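Multidomain protein including DUF1735 (Bacteroides ovatus, PDB 3SOT) is of unknown function but carries a DUF4973 region and a BT_3044-like C-terminal region. Local coordinates at the interface of chains A and B. Coordinates in Å, arbitrary orientation; residue numbers count along the deposited sequence, not the author numbering. Chains: chain A/B, Multidomain protein including DUF1735.

The interface of chains A and B. Residues chain A 282, 289-290, 292; chain B 165, 187, 301-303.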
# COMPACT_ATOMS: atom_id res chain seq x y z
N TYR A 282 11.58 2.49 12.55
CA TYR A 282 10.47 3.09 11.80
C TYR A 282 10.93 4.22 10.83
O TYR A 282 10.13 4.62 9.97
CB TYR A 282 9.41 3.68 12.76
CG TYR A 282 9.89 4.79 13.65
CD1 TYR A 282 9.85 6.12 13.23
CD2 TYR A 282 10.32 4.53 14.94
CE1 TYR A 282 10.33 7.15 14.04
CE2 TYR A 282 10.76 5.55 15.77
CZ TYR A 282 10.77 6.86 15.32
OH TYR A 282 11.21 7.89 16.12
N VAL A 289 16.93 6.86 15.23
CA VAL A 289 15.70 7.57 15.59
C VAL A 289 15.39 7.41 17.09
O VAL A 289 15.93 6.53 17.76
CB VAL A 289 14.50 7.03 14.72
CG1 VAL A 289 14.63 7.40 13.26
CG2 VAL A 289 14.31 5.52 14.88
N ILE A 290 14.50 8.26 17.61
CA ILE A 290 13.99 8.17 18.97
C ILE A 290 13.08 6.95 19.02
O ILE A 290 12.09 6.92 18.29
CB ILE A 290 13.28 9.48 19.42
CG1 ILE A 290 14.20 10.72 19.21
CG2 ILE A 290 12.76 9.35 20.85
CD1 ILE A 290 13.61 12.01 19.42
N ILE A 292 10.09 4.50 19.80
CA ILE A 292 8.68 4.68 20.19
C ILE A 292 8.34 3.47 21.02
O ILE A 292 8.31 2.34 20.50
CB ILE A 292 7.72 4.89 18.98
CG1 ILE A 292 8.12 6.13 18.16
CG2 ILE A 292 6.28 5.02 19.46
CD1 ILE A 292 7.39 6.25 16.81
N THR B 165 9.90 12.50 15.16
CA THR B 165 9.06 11.47 15.80
C THR B 165 7.73 12.14 16.05
O THR B 165 7.73 13.18 16.69
CB THR B 165 9.76 10.92 17.07
OG1 THR B 165 11.03 10.38 16.72
CG2 THR B 165 8.94 9.85 17.80
N ASP B 187 3.86 7.59 13.19
CA ASP B 187 5.13 7.43 13.90
C ASP B 187 6.13 8.57 13.58
O ASP B 187 6.94 8.90 14.46
CB ASP B 187 5.77 6.07 13.60
CG ASP B 187 5.86 5.66 12.15
OD1 ASP B 187 5.56 6.51 11.25
OD2 ASP B 187 6.19 4.47 11.89
N THR B 301 9.55 15.48 17.89
CA THR B 301 10.93 15.65 18.32
C THR B 301 11.86 15.10 17.27
O THR B 301 11.70 13.98 16.81
CB THR B 301 11.17 14.98 19.68
OG1 THR B 301 10.15 15.41 20.60
CG2 THR B 301 12.55 15.30 20.25
N LEU B 302 12.87 15.90 16.91
CA LEU B 302 13.91 15.52 15.96
C LEU B 302 15.17 15.13 16.68
O LEU B 302 15.66 15.93 17.49
CB LEU B 302 14.20 16.70 14.98
CG LEU B 302 15.36 16.54 14.00
CD1 LEU B 302 15.01 15.55 12.88
CD2 LEU B 302 15.79 17.87 13.44
N LEU B 303 15.76 13.97 16.33
CA LEU B 303 17.05 13.53 16.88
C LEU B 303 18.15 13.71 15.83
O LEU B 303 17.95 13.46 14.65
CB LEU B 303 16.98 12.08 17.36
CG LEU B 303 18.25 11.36 17.81
CD1 LEU B 303 18.85 11.99 19.01
CD2 LEU B 303 17.97 9.92 18.07
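A:Ile290 reaches from a loop of chain A onto strand 299-307 of chain B and forms the apolar centre of the patch. Its CG1 lies beside the backbone N, opposite the carbonyl carbon (chi1 -54°), and the extended chain carries CD1 to the methyl CG2 of B:Thr301, 3.6 Å away, the two side chains meeting at about a right angle. Along the same branch, CG1 packs against CB of B:Leu303 at 3.6 Å, while the CD2 methyl of that leucine covers the backbone between A:Val289 and A:Ile290. Further out, the side chain of A:Ile292 passes that of B:Thr165 in the opposite direction, its CG1 3.8 Å from the threonine CG2, and its CD1 end touches CB of B:Asp187. Within chain A, the ring of A:Tyr282 is clamped between A:Val289 CG2 over one face and A:Ile292 CD1 over the other, both set toward the rim. At the polar edge of the patch its phenol OH shares a hydrogen bond with OG1 of B:Thr165 (2.6 Å), which lies in the plane of the ring, and donates to a lone pair of its own chain's A:Ile290 O. The side chain of B:Asp187 passes the tyrosine in the opposite direction, its carboxylate turned 30° from the ring and OD2 3.4 Å from the tyrosine CB. A phenylalanine in place of A:Tyr282 would probably keep the ring packing but leave A:Ile290 O and B:Thr165 OG1 without this shared hydroxyl, weakening the tie between loop and strand. The patch thus sets loop residues of chain A and the start of strand 292-297 against two strands and a loop of another copy; this asymmetric contact may be one of crystal packing.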